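Side-chain contacts in enterobactin synthetase component F-related protein (Vibrio cholerae serotype O1, PDB 4OXI), which binds glycyl-adenosine-5'-phosphate as an adenylation domain and probably uses ATP to activate glycine in a lipopolysaccharide-modification pathway that gives resistance to antimicrobial peptides: residues Y284-L289 and A295-H300; A68-Q73 and H299-T304; R331-C336 and E346-A351; A109-I114 and V258-D263. All blocks are in the same frame, centred on the assembly; numbering follows the deposited sequence.

The four contacts illustrate how chemistry follows position in an alpha/beta fold. Interactions 1 and 2 both join helix 294-301 to one mixed sheet, at the end of strand 282-285 and at its neighbour 67-71; the first is buried and apolar, the second an aromatic pair nearer the surface. Interaction 4 reaches the same sheet from helix 108-119 on the opposite face, and its buried contact is a polar bond to strand 257-260. Interaction 3 belongs to a different sheet and, also buried, combines a hydrogen bond with ring stacking. T304 O of interaction 2, just ahead of strand 305-308, meets L332 N within the sheet of interaction 3, while I298 of interaction 1 packs on W348.

Interaction 1: Y284-L289 and A295-H300; sequences YVVPEL and AEFIHH
F297 of helix 294-301 carries the helix side of this contact alone, lying against V286 and P287 just beyond strand 282-285, so that the strand-loop-helix passage of the AMP-binding fold is closed by one aromatic ring. Walking along the helix, E296 turns elsewhere, to a salt bridge with R319. At F297 the side chain leaves the helix toward the loop: CG stands anti to the backbone N (chi1 -171°), which extends the ring away from the helix backbone. V286 lies over one face, its CA 3.9 Å from F297 CZ, and its CG2 branch comes within 3.6 Å of F297 CE1. Y284 takes another position, its CB near the ring plane and 4.3 Å from F297 CE1 at the edge, while the phenol leads off toward W70. L303 and the ring of H301 add to the surroundings of F297. The P287 and F297 side chains meet from opposite directions, P287 slantwise to the ring, with the closest touch between P287 CD and F297 CE2, 3.3 Å apart.

Interaction 2: A68-Q73 and H299-T304; sequences ALWVKQ and HHHQLT
W70 and H301 are the pair on which this contact rests, an imidazole edge set against an indole face. H301 CE1 sits 3.5 Å from W70 CZ2, and on the same edge H301 NE2 is 3.5 Å from W70 CH2; the imidazole thus lies over the rim of the six-membered ring. The centroid of that ring is 4.3 Å from that of H301, and the planes make 54°, a T-shaped stack tilted well short of perpendicular. The other face of the indole is bordered by the chain that follows the strand, with Q73 N above the rim. Where H301 stands, helix 294-301 is ending in a Schellman motif: Q302 takes positive phi and its N bonds to H299 O. L303 N, in turn, reaches back to I298 O. Q302 adds a side-chain bond, its NE2 donating to H299 O over 2.9 Å on a lone pair in the carbonyl plane, so one oxygen accepts twice. Around the stack, Y284 meets both rings and F297 packs on both residues. W70 owes its reach to a first torsion that puts CG anti to the backbone N (chi1 180°), extending the indole from strand 67-71 toward the helix.

Interaction 3: R331-C336 and E346-A351; sequences RLSFFC and EQWQQA
W348 meets S333 and F335 in a buried strand-to-helix contact that is at once polar and aromatic: the indole of helix 342-352 lies against two residues of strand 332-336, and each uses a different part of it. S333 and F335, two positions apart, project from the same side of the strand toward the helix, whereas L332 and F334 point away from it. With CG anti to the backbone N (chi1 -174°), W348 extends its indole from helix to strand. In the polar half W348 NE1 donates to S333 OG over 2.7 Å, with an N-H...O angle of 148°, noticeably bent, although the oxygen stays close to the plane of the indole. This bond gives the buried indole N-H an acceptor and should oppose rotation of the indole about CB-CG. The aromatic half comes from F335, whose rim is turned into an indole face: F335 CZ stands over the fused ring system, 3.6 Å from W348 CE2. The phenyl ring and the five-membered ring have centroids 4.9 Å apart and planes at 90°, a T-shaped stack with the phenyl as the edge. S333 therefore holds the indole at its margin while F335 covers part of a face. I313 of helix 311-318 touches both aromatic residues, and I298 CD1 packs on W348 CH2. C336, next along the strand, touches the bound glycyl-adenosine-5'-phosphate, and the F335 side chain lies about 7 Å from it. Strand 332-336, helix 342-352 and the parallel neighbouring strand 356-360 form a beta-alpha-beta crossover, whose first strand here leads into the ligand pocket.

Interaction 4: A109-I114 and V258-D263; sequences AAYSAI and VGQYSD
Y111 and Q260 are the nearest pair of the two backbones, yet their CA atoms are 10.7 Å apart, so segments 109-114 and 258-263 meet through the side chains of these two residues. The helix keeps its regular bonds here, A113 N to A109 O and I114 N to A110 O, while the chain of 258-263 is strand as far as Q260 and then turns into a loop. Both side chains point across the gap and approach from opposite directions. The phenol hydroxyl of Y111 donates to Q260 OE1, which lies near the plane of the tyrosine ring at its edge; ring and amide planes differ by 49°. The modelled separation of Y111 OH and Q260 OE1, 2.5 Å, is very short for such a bond, and its exact value is doubtful. Within the AMP-binding fold, helix 108-119 lies over one face of the mixed sheet, and Y111 passes across strand 282-285 on the way to its partner, its CZ 3.5 Å from V285 CG2. The opposite face receives helix 294-301. Q260's side chain is about 12 Å from the bound glycyl-adenosine-5'-phosphate, so the bond joins helix and sheet without touching the ligand. Q260 bends at its second torsion (chi2 -68°), which curls the amide back beside its own loop. There Q260 NE2 donates to S262 O at 2.9 Å along a nearly straight path of 168°, which probably fixes the amide with OE1 toward the tyrosine. Q260 NE2 also donates to D272 OD2 in helix 268-279.

Interaction 1: Y284-L289 and A295-H300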
loop_
_atom_site.group_PDB
_atom_site.type_symbol
_atom_site.label_atom_id
_atom_site.label_comp_id
_atom_site.label_asym_id
_atom_site.label_seq_id
_atom_site.Cartn_x
_atom_site.Cartn_y
_atom_site.Cartn_z
ATOM N N TYR A 284 15.767 0.615 -4.254
ATOM C CA TYR A 284 16.330 1.726 -3.496
ATOM C C TYR A 284 15.302 2.275 -2.508
ATOM O O TYR A 284 14.292 2.864 -2.903
ATOM C CB TYR A 284 16.833 2.839 -4.434
ATOM C CG TYR A 284 18.163 2.504 -5.099
ATOM C CD1 TYR A 284 19.339 3.127 -4.695
ATOM C CD2 TYR A 284 18.240 1.546 -6.118
ATOM C CE1 TYR A 284 20.553 2.821 -5.286
ATOM C CE2 TYR A 284 19.462 1.229 -6.722
ATOM C CZ TYR A 284 20.609 1.879 -6.300
ATOM O OH TYR A 284 21.822 1.584 -6.883
ATOM N N VAL A 285 15.565 2.081 -1.220
ATOM C CA VAL A 285 14.643 2.557 -0.189
ATOM C C VAL A 285 14.755 4.067 0.016
ATOM O O VAL A 285 15.828 4.574 0.345
ATOM C CB VAL A 285 14.915 1.835 1.139
ATOM C CG1 VAL A 285 14.019 2.390 2.254
ATOM C CG2 VAL A 285 14.686 0.336 0.948
ATOM N N VAL A 286 13.652 4.789 -0.169
ATOM C CA VAL A 286 13.662 6.241 0.019
ATOM C C VAL A 286 13.666 6.565 1.504
ATOM O O VAL A 286 12.709 6.246 2.208
ATOM C CB VAL A 286 12.445 6.906 -0.632
ATOM C CG1 VAL A 286 12.432 8.410 -0.330
ATOM C CG2 VAL A 286 12.456 6.656 -2.144
ATOM N N PRO A 287 14.752 7.189 1.991
ATOM C CA PRO A 287 14.857 7.570 3.408
ATOM C C PRO A 287 13.702 8.495 3.771
ATOM O O PRO A 287 13.264 9.265 2.914
ATOM C CB PRO A 287 16.176 8.349 3.474
ATOM C CG PRO A 287 16.933 7.953 2.245
ATOM C CD PRO A 287 15.892 7.671 1.201
ATOM N N GLU A 288 13.204 8.394 5.003
ATOM C CA GLU A 288 12.113 9.248 5.481
ATOM C C GLU A 288 12.335 10.714 5.103
ATOM O O GLU A 288 11.477 11.340 4.480
ATOM C CB GLU A 288 11.980 9.121 7.000
ATOM C CG GLU A 288 10.867 9.958 7.594
ATOM C CD GLU A 288 9.492 9.395 7.301
ATOM O OE1 GLU A 288 8.524 10.186 7.254
ATOM O OE2 GLU A 288 9.375 8.157 7.129
ATOM N N LEU A 289 13.508 11.239 5.448
ATOM C CA LEU A 289 13.865 12.642 5.167
ATOM C C LEU A 289 14.129 12.984 3.691
ATOM O O LEU A 289 14.641 14.070 3.408
ATOM C CB LEU A 289 15.103 13.035 5.979
ATOM C CG LEU A 289 14.895 13.564 7.398
ATOM C CD1 LEU A 289 16.148 13.349 8.225
ATOM C CD2 LEU A 289 14.537 15.036 7.344
ATOM N N ALA A 295 12.250 13.970 -6.788
ATOM C CA ALA A 295 13.001 14.162 -8.019
ATOM C C ALA A 295 14.509 14.171 -7.769
ATOM O O ALA A 295 15.283 13.568 -8.525
ATOM C CB ALA A 295 12.558 15.442 -8.716
ATOM N N GLU A 296 14.938 14.855 -6.715
ATOM C CA GLU A 296 16.354 14.815 -6.349
ATOM C C GLU A 296 16.814 13.401 -5.999
ATOM O O GLU A 296 17.933 13.010 -6.333
ATOM C CB GLU A 296 16.658 15.746 -5.181
ATOM C CG GLU A 296 16.430 17.217 -5.468
ATOM C CD GLU A 296 15.077 17.689 -4.981
ATOM O OE1 GLU A 296 15.022 18.737 -4.296
ATOM O OE2 GLU A 296 14.065 17.009 -5.274
ATOM N N PHE A 297 15.965 12.635 -5.319
ATOM C CA PHE A 297 16.335 11.257 -4.996
ATOM C C PHE A 297 16.508 10.449 -6.293
ATOM O O PHE A 297 17.495 9.743 -6.468
ATOM C CB PHE A 297 15.293 10.608 -4.061
ATOM C CG PHE A 297 15.719 9.257 -3.527
ATOM C CD1 PHE A 297 15.283 8.089 -4.123
ATOM C CD2 PHE A 297 16.565 9.163 -2.433
ATOM C CE1 PHE A 297 15.683 6.857 -3.634
ATOM C CE2 PHE A 297 16.975 7.939 -1.946
ATOM C CZ PHE A 297 16.535 6.780 -2.542
ATOM N N ILE A 298 15.552 10.578 -7.211
ATOM C CA ILE A 298 15.604 9.833 -8.468
ATOM C C ILE A 298 16.888 10.153 -9.220
ATOM O O ILE A 298 17.631 9.252 -9.616
ATOM C CB ILE A 298 14.382 10.168 -9.367
ATOM C CG1 ILE A 298 13.121 9.471 -8.829
ATOM C CG2 ILE A 298 14.650 9.757 -10.805
ATOM C CD1 ILE A 298 11.850 10.286 -8.984
ATOM N N HIS A 299 17.156 11.442 -9.393
ATOM C CA HIS A 299 18.367 11.872 -10.084
ATOM C C HIS A 299 19.658 11.436 -9.368
ATOM O O HIS A 299 20.586 10.927 -9.995
ATOM C CB HIS A 299 18.351 13.393 -10.289
ATOM C CG HIS A 299 19.621 13.924 -10.870
ATOM N ND1 HIS A 299 19.950 13.774 -12.201
ATOM C CD2 HIS A 299 20.661 14.571 -10.294
ATOM C CE1 HIS A 299 21.134 14.316 -12.421
ATOM N NE2 HIS A 299 21.586 14.809 -11.282
ATOM N N HIS A 300 19.709 11.636 -8.052
ATOM C CA HIS A 300 20.869 11.249 -7.237
ATOM C C HIS A 300 21.249 9.780 -7.416
ATOM O O HIS A 300 22.431 9.434 -7.526
ATOM C CB HIS A 300 20.540 11.508 -5.770
ATOM C CG HIS A 300 21.711 11.394 -4.848
ATOM N ND1 HIS A 300 22.009 10.237 -4.162
ATOM C CD2 HIS A 300 22.630 12.309 -4.461
ATOM C CE1 HIS A 300 23.077 10.436 -3.411
ATOM N NE2 HIS A 300 23.472 11.686 -3.574
#

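Interaction 2: A68-Q73 and H299-T304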
loop_
_atom_site.group_PDB
_atom_site.type_symbol
_atom_site.label_atom_id
_atom_site.label_comp_id
_atom_site.label_asym_id
_atom_site.label_seq_id
_atom_site.Cartn_x
_atom_site.Cartn_y
_atom_site.Cartn_z
ATOM N N ALA A 68 20.840 -6.180 -4.634
ATOM C CA ALA A 68 19.384 -6.385 -4.530
ATOM C C ALA A 68 18.673 -5.236 -3.814
ATOM O O ALA A 68 17.510 -4.936 -4.102
ATOM C CB ALA A 68 19.075 -7.692 -3.811
ATOM N N LEU A 69 19.375 -4.605 -2.878
ATOM C CA LEU A 69 18.771 -3.619 -1.999
ATOM C C LEU A 69 19.759 -2.510 -1.657
ATOM O O LEU A 69 20.906 -2.780 -1.258
ATOM C CB LEU A 69 18.326 -4.303 -0.695
ATOM C CG LEU A 69 17.604 -3.425 0.340
ATOM C CD1 LEU A 69 16.228 -3.004 -0.159
ATOM C CD2 LEU A 69 17.471 -4.144 1.687
ATOM N N TRP A 70 19.324 -1.263 -1.802
ATOM C CA TRP A 70 20.079 -0.146 -1.228
ATOM C C TRP A 70 19.214 0.499 -0.144
ATOM O O TRP A 70 18.049 0.815 -0.394
ATOM C CB TRP A 70 20.425 0.889 -2.294
ATOM C CG TRP A 70 21.202 2.084 -1.762
ATOM C CD1 TRP A 70 22.566 2.244 -1.754
ATOM C CD2 TRP A 70 20.657 3.273 -1.163
ATOM N NE1 TRP A 70 22.898 3.458 -1.191
ATOM C CE2 TRP A 70 21.750 4.108 -0.817
ATOM C CE3 TRP A 70 19.355 3.718 -0.891
ATOM C CZ2 TRP A 70 21.578 5.359 -0.204
ATOM C CZ3 TRP A 70 19.181 4.955 -0.284
ATOM C CH2 TRP A 70 20.289 5.766 0.055
ATOM N N VAL A 71 19.778 0.678 1.051
ATOM C CA VAL A 71 19.058 1.321 2.157
ATOM C C VAL A 71 20.035 1.984 3.143
ATOM O O VAL A 71 20.983 1.348 3.629
ATOM C CB VAL A 71 18.105 0.319 2.890
ATOM C CG1 VAL A 71 18.884 -0.859 3.496
ATOM C CG2 VAL A 71 17.287 1.030 3.983
ATOM N N LYS A 72 19.806 3.262 3.432
ATOM C CA LYS A 72 20.679 4.003 4.364
ATOM C C LYS A 72 22.157 3.821 4.052
ATOM O O LYS A 72 22.912 3.317 4.885
ATOM C CB LYS A 72 20.429 3.565 5.817
ATOM C CG LYS A 72 19.013 3.879 6.332
ATOM C CD LYS A 72 18.845 3.338 7.753
ATOM C CE LYS A 72 17.441 3.542 8.241
ATOM N NZ LYS A 72 17.280 2.935 9.588
ATOM N N GLN A 73 22.546 4.172 2.831
ATOM C CA GLN A 73 23.946 4.199 2.430
ATOM C C GLN A 73 24.628 2.813 2.390
ATOM O O GLN A 73 25.855 2.727 2.251
ATOM C CB GLN A 73 24.728 5.175 3.321
ATOM C CG GLN A 73 25.959 5.735 2.659
ATOM C CD GLN A 73 26.462 6.979 3.352
ATOM O OE1 GLN A 73 26.594 8.034 2.727
ATOM N NE2 GLN A 73 26.754 6.864 4.647
ATOM N N HIS A 299 17.156 11.442 -9.393
ATOM C CA HIS A 299 18.367 11.872 -10.084
ATOM C C HIS A 299 19.658 11.436 -9.368
ATOM O O HIS A 299 20.586 10.927 -9.995
ATOM C CB HIS A 299 18.351 13.393 -10.289
ATOM C CG HIS A 299 19.621 13.924 -10.870
ATOM N ND1 HIS A 299 19.950 13.774 -12.201
ATOM C CD2 HIS A 299 20.661 14.571 -10.294
ATOM C CE1 HIS A 299 21.134 14.316 -12.421
ATOM N NE2 HIS A 299 21.586 14.809 -11.282
ATOM N N HIS A 300 19.709 11.636 -8.052
ATOM C CA HIS A 300 20.869 11.249 -7.237
ATOM C C HIS A 300 21.249 9.780 -7.416
ATOM O O HIS A 300 22.431 9.434 -7.526
ATOM C CB HIS A 300 20.540 11.508 -5.770
ATOM C CG HIS A 300 21.711 11.394 -4.848
ATOM N ND1 HIS A 300 22.009 10.237 -4.162
ATOM C CD2 HIS A 300 22.630 12.309 -4.461
ATOM C CE1 HIS A 300 23.077 10.436 -3.411
ATOM N NE2 HIS A 300 23.472 11.686 -3.574
ATOM N N HIS A 301 20.249 8.904 -7.456
ATOM C CA HIS A 301 20.539 7.475 -7.592
ATOM C C HIS A 301 20.301 6.940 -8.989
ATOM O O HIS A 301 20.390 5.737 -9.190
ATOM C CB HIS A 301 19.720 6.636 -6.595
ATOM C CG HIS A 301 20.115 6.847 -5.171
ATOM N ND1 HIS A 301 21.317 6.403 -4.659
ATOM C CD2 HIS A 301 19.480 7.480 -4.156
ATOM C CE1 HIS A 301 21.404 6.746 -3.386
ATOM N NE2 HIS A 301 20.301 7.398 -3.055
ATOM N N GLN A 302 19.979 7.816 -9.939
ATOM C CA GLN A 302 19.723 7.376 -11.305
ATOM C C GLN A 302 18.681 6.248 -11.339
ATOM O O GLN A 302 18.896 5.219 -11.973
ATOM C CB GLN A 302 21.033 6.911 -11.967
ATOM C CG GLN A 302 22.047 8.056 -12.189
ATOM C CD GLN A 302 21.539 9.078 -13.206
ATOM O OE1 GLN A 302 21.520 8.810 -14.410
ATOM N NE2 GLN A 302 21.096 10.241 -12.721
ATOM N N LEU A 303 17.565 6.436 -10.647
ATOM C CA LEU A 303 16.495 5.437 -10.657
ATOM C C LEU A 303 15.935 5.288 -12.060
ATOM O O LEU A 303 15.791 6.271 -12.780
ATOM C CB LEU A 303 15.367 5.839 -9.710
ATOM C CG LEU A 303 15.756 5.948 -8.233
ATOM C CD1 LEU A 303 14.503 6.004 -7.358
ATOM C CD2 LEU A 303 16.650 4.794 -7.801
ATOM N N THR A 304 15.608 4.058 -12.439
ATOM C CA THR A 304 15.074 3.807 -13.769
ATOM C C THR A 304 13.585 3.499 -13.697
ATOM O O THR A 304 12.875 3.595 -14.708
ATOM C CB THR A 304 15.822 2.653 -14.475
ATOM O OG1 THR A 304 15.657 1.445 -13.722
ATOM C CG2 THR A 304 17.314 2.963 -14.587
#

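Interaction 3: R331-C336 and E346-A351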
loop_
_atom_site.group_PDB
_atom_site.type_symbol
_atom_site.label_atom_id
_atom_site.label_comp_id
_atom_site.label_asym_id
_atom_site.label_seq_id
_atom_site.Cartn_x
_atom_site.Cartn_y
_atom_site.Cartn_z
ATOM N N ARG A 331 12.971 5.482 -16.843
ATOM C CA ARG A 331 12.358 4.968 -18.077
ATOM C C ARG A 331 10.926 4.487 -17.879
ATOM O O ARG A 331 10.165 4.378 -18.845
ATOM C CB ARG A 331 13.221 3.871 -18.710
ATOM C CG ARG A 331 13.123 2.499 -18.058
ATOM C CD ARG A 331 14.102 1.529 -18.743
ATOM N NE ARG A 331 13.997 0.169 -18.225
ATOM C CZ ARG A 331 13.057 -0.700 -18.595
ATOM N NH1 ARG A 331 12.125 -0.354 -19.480
ATOM N NH2 ARG A 331 13.036 -1.915 -18.066
ATOM N N LEU A 332 10.554 4.211 -16.632
ATOM C CA LEU A 332 9.181 3.832 -16.327
ATOM C C LEU A 332 8.665 4.538 -15.072
ATOM O O LEU A 332 9.194 4.331 -13.973
ATOM C CB LEU A 332 9.058 2.313 -16.170
ATOM C CG LEU A 332 9.007 1.432 -17.423
ATOM C CD1 LEU A 332 9.310 -0.014 -17.064
ATOM C CD2 LEU A 332 7.648 1.530 -18.116
ATOM N N SER A 333 7.620 5.349 -15.245
ATOM C CA SER A 333 7.010 6.105 -14.157
ATOM C C SER A 333 5.597 5.614 -13.960
ATOM O O SER A 333 4.759 5.767 -14.862
ATOM C CB SER A 333 6.951 7.591 -14.511
ATOM O OG SER A 333 8.247 8.173 -14.525
ATOM N N PHE A 334 5.311 5.031 -12.797
ATOM C CA PHE A 334 3.938 4.616 -12.513
ATOM C C PHE A 334 3.334 5.525 -11.447
ATOM O O PHE A 334 4.020 5.916 -10.497
ATOM C CB PHE A 334 3.885 3.174 -12.008
ATOM C CG PHE A 334 4.384 2.141 -12.986
ATOM C CD1 PHE A 334 3.505 1.504 -13.849
ATOM C CD2 PHE A 334 5.719 1.755 -12.991
ATOM C CE1 PHE A 334 3.957 0.518 -14.732
ATOM C CE2 PHE A 334 6.171 0.788 -13.858
ATOM C CZ PHE A 334 5.283 0.162 -14.733
ATOM N N PHE A 335 2.055 5.852 -11.590
ATOM C CA PHE A 335 1.347 6.594 -10.555
ATOM C C PHE A 335 0.043 5.885 -10.216
ATOM O O PHE A 335 -0.648 5.386 -11.109
ATOM C CB PHE A 335 1.121 8.044 -10.989
ATOM C CG PHE A 335 2.408 8.803 -11.183
ATOM C CD1 PHE A 335 3.186 9.170 -10.090
ATOM C CD2 PHE A 335 2.869 9.105 -12.451
ATOM C CE1 PHE A 335 4.398 9.847 -10.259
ATOM C CE2 PHE A 335 4.072 9.787 -12.628
ATOM C CZ PHE A 335 4.840 10.147 -11.530
ATOM N N CYS A 336 -0.271 5.800 -8.923
ATOM C CA CYS A 336 -1.473 5.105 -8.484
ATOM C C CYS A 336 -2.018 5.795 -7.263
ATOM O O CYS A 336 -1.251 6.382 -6.482
ATOM C CB CYS A 336 -1.151 3.656 -8.106
ATOM S SG CYS A 336 -2.627 2.632 -7.743
ATOM N N GLU A 346 1.903 15.364 -17.930
ATOM C CA GLU A 346 2.687 15.994 -18.998
ATOM C C GLU A 346 3.995 16.574 -18.472
ATOM O O GLU A 346 5.056 16.357 -19.063
ATOM C CB GLU A 346 1.881 17.072 -19.734
ATOM C CG GLU A 346 2.713 17.950 -20.682
ATOM C CD GLU A 346 3.329 17.187 -21.861
ATOM O OE1 GLU A 346 2.901 16.044 -22.150
ATOM O OE2 GLU A 346 4.249 17.741 -22.506
ATOM N N GLN A 347 3.929 17.284 -17.350
ATOM C CA GLN A 347 5.135 17.869 -16.783
ATOM C C GLN A 347 6.126 16.808 -16.301
ATOM O O GLN A 347 7.336 16.997 -16.395
ATOM C CB GLN A 347 4.783 18.856 -15.673
ATOM C CG GLN A 347 4.239 20.172 -16.210
ATOM C CD GLN A 347 3.676 21.058 -15.122
ATOM O OE1 GLN A 347 2.513 20.916 -14.730
ATOM N NE2 GLN A 347 4.492 21.981 -14.626
ATOM N N TRP A 348 5.624 15.684 -15.798
ATOM C CA TRP A 348 6.528 14.635 -15.356
ATOM C C TRP A 348 7.157 13.986 -16.582
ATOM O O TRP A 348 8.359 13.711 -16.593
ATOM C CB TRP A 348 5.804 13.595 -14.487
ATOM C CG TRP A 348 6.728 12.557 -13.877
ATOM C CD1 TRP A 348 7.115 11.375 -14.433
ATOM C CD2 TRP A 348 7.366 12.624 -12.595
ATOM N NE1 TRP A 348 7.955 10.692 -13.572
ATOM C CE2 TRP A 348 8.123 11.441 -12.436
ATOM C CE3 TRP A 348 7.362 13.566 -11.557
ATOM C CZ2 TRP A 348 8.873 11.178 -11.286
ATOM C CZ3 TRP A 348 8.114 13.308 -10.415
ATOM C CH2 TRP A 348 8.858 12.124 -10.291
ATOM N N GLN A 349 6.352 13.762 -17.621
ATOM C CA GLN A 349 6.864 13.127 -18.836
ATOM C C GLN A 349 7.901 13.992 -19.577
ATOM O O GLN A 349 8.835 13.464 -20.186
ATOM C CB GLN A 349 5.722 12.710 -19.777
ATOM C CG GLN A 349 6.221 12.006 -21.047
ATOM C CD GLN A 349 5.171 11.109 -21.673
ATOM O OE1 GLN A 349 4.243 11.585 -22.341
ATOM N NE2 GLN A 349 5.307 9.801 -21.459
ATOM N N GLN A 350 7.751 15.314 -19.517
ATOM C CA GLN A 350 8.754 16.201 -20.112
ATOM C C GLN A 350 10.092 16.071 -19.401
ATOM O O GLN A 350 11.148 16.190 -20.026
ATOM C CB GLN A 350 8.285 17.658 -20.105
ATOM C CG GLN A 350 7.303 17.995 -21.231
ATOM C CD GLN A 350 7.880 17.722 -22.618
ATOM O OE1 GLN A 350 8.742 18.465 -23.102
ATOM N NE2 GLN A 350 7.417 16.645 -23.260
ATOM N N ALA A 351 10.058 15.818 -18.095
ATOM C CA ALA A 351 11.304 15.630 -17.346
ATOM C C ALA A 351 11.969 14.315 -17.694
ATOM O O ALA A 351 13.190 14.254 -17.797
ATOM C CB ALA A 351 11.064 15.716 -15.856
#

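Interaction 4: A109-I114 and V258-D263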
loop_
_atom_site.group_PDB
_atom_site.type_symbol
_atom_site.label_atom_id
_atom_site.label_comp_id
_atom_site.label_asym_id
_atom_site.label_seq_id
_atom_site.Cartn_x
_atom_site.Cartn_y
_atom_site.Cartn_z
ATOM N N ALA A 109 16.054 -4.535 8.150
ATOM C CA ALA A 109 15.312 -5.562 8.878
ATOM C C ALA A 109 13.911 -5.751 8.306
ATOM O O ALA A 109 13.432 -6.870 8.220
ATOM C CB ALA A 109 15.247 -5.221 10.346
ATOM N N ALA A 110 13.259 -4.672 7.879
ATOM C CA ALA A 110 11.916 -4.805 7.287
ATOM C C ALA A 110 11.943 -5.590 5.983
ATOM O O ALA A 110 11.106 -6.477 5.776
ATOM C CB ALA A 110 11.284 -3.443 7.067
ATOM N N TYR A 111 12.887 -5.259 5.094
ATOM C CA TYR A 111 12.965 -5.922 3.785
ATOM C C TYR A 111 13.472 -7.371 3.907
ATOM O O TYR A 111 13.041 -8.242 3.158
ATOM C CB TYR A 111 13.793 -5.075 2.785
ATOM C CG TYR A 111 13.194 -3.690 2.668
ATOM C CD1 TYR A 111 12.182 -3.425 1.771
ATOM C CD2 TYR A 111 13.591 -2.671 3.520
ATOM C CE1 TYR A 111 11.589 -2.163 1.705
ATOM C CE2 TYR A 111 13.014 -1.427 3.465
ATOM C CZ TYR A 111 12.016 -1.177 2.558
ATOM O OH TYR A 111 11.454 0.075 2.525
ATOM N N SER A 112 14.386 -7.615 4.846
ATOM C CA SER A 112 14.832 -8.969 5.166
ATOM C C SER A 112 13.646 -9.841 5.567
ATOM O O SER A 112 13.511 -10.960 5.105
ATOM C CB SER A 112 15.799 -8.919 6.360
ATOM O OG SER A 112 17.086 -8.502 5.955
ATOM N N ALA A 113 12.812 -9.324 6.469
ATOM C CA ALA A 113 11.669 -10.078 6.987
ATOM C C ALA A 113 10.609 -10.295 5.930
ATOM O O ALA A 113 9.970 -11.344 5.905
ATOM C CB ALA A 113 11.067 -9.380 8.210
ATOM N N ILE A 114 10.414 -9.313 5.052
ATOM C CA ILE A 114 9.434 -9.463 3.973
ATOM C C ILE A 114 9.862 -10.534 2.952
ATOM O O ILE A 114 9.050 -11.374 2.556
ATOM C CB ILE A 114 9.137 -8.127 3.279
ATOM C CG1 ILE A 114 8.407 -7.187 4.241
ATOM C CG2 ILE A 114 8.266 -8.359 2.048
ATOM C CD1 ILE A 114 8.156 -5.802 3.698
ATOM N N VAL A 258 14.984 0.330 -8.870
ATOM C CA VAL A 258 13.592 0.546 -8.550
ATOM C C VAL A 258 13.431 1.347 -7.269
ATOM O O VAL A 258 13.992 0.994 -6.228
ATOM C CB VAL A 258 12.871 -0.793 -8.393
ATOM C CG1 VAL A 258 11.402 -0.566 -8.056
ATOM C CG2 VAL A 258 13.016 -1.601 -9.675
ATOM N N GLY A 259 12.684 2.443 -7.348
ATOM C CA GLY A 259 12.421 3.235 -6.162
ATOM C C GLY A 259 11.507 2.481 -5.208
ATOM O O GLY A 259 10.642 1.711 -5.637
ATOM N N GLN A 260 11.714 2.678 -3.911
ATOM C CA GLN A 260 10.776 2.199 -2.900
ATOM C C GLN A 260 10.310 3.411 -2.084
ATOM O O GLN A 260 10.825 3.682 -1.004
ATOM C CB GLN A 260 11.437 1.149 -1.998
ATOM C CG GLN A 260 10.471 0.141 -1.395
ATOM C CD GLN A 260 9.527 0.763 -0.375
ATOM O OE1 GLN A 260 9.843 0.829 0.817
ATOM N NE2 GLN A 260 8.369 1.228 -0.839
ATOM N N TYR A 261 9.342 4.146 -2.615
ATOM C CA TYR A 261 8.869 5.368 -1.974
ATOM C C TYR A 261 7.785 5.157 -0.896
ATOM O O TYR A 261 7.885 5.706 0.195
ATOM C CB TYR A 261 8.361 6.328 -3.050
ATOM C CG TYR A 261 7.706 7.583 -2.520
ATOM C CD1 TYR A 261 8.452 8.728 -2.241
ATOM C CD2 TYR A 261 6.336 7.632 -2.324
ATOM C CE1 TYR A 261 7.830 9.890 -1.779
ATOM C CE2 TYR A 261 5.713 8.778 -1.854
ATOM C CZ TYR A 261 6.454 9.895 -1.583
ATOM O OH TYR A 261 5.792 11.017 -1.125
ATOM N N SER A 262 6.751 4.374 -1.204
ATOM C CA SER A 262 5.587 4.249 -0.322
ATOM C C SER A 262 5.890 3.552 1.015
ATOM O O SER A 262 6.775 2.694 1.087
ATOM C CB SER A 262 4.479 3.487 -1.048
ATOM O OG SER A 262 4.133 4.119 -2.273
ATOM N N ASP A 263 5.151 3.918 2.066
ATOM C CA ASP A 263 5.215 3.206 3.344
ATOM C C ASP A 263 4.863 1.727 3.150
ATOM O O ASP A 263 4.073 1.380 2.259
ATOM C CB ASP A 263 4.245 3.840 4.360
ATOM C CG ASP A 263 4.631 5.289 4.739
ATOM O OD1 ASP A 263 5.841 5.639 4.720
ATOM O OD2 ASP A 263 3.714 6.080 5.062
#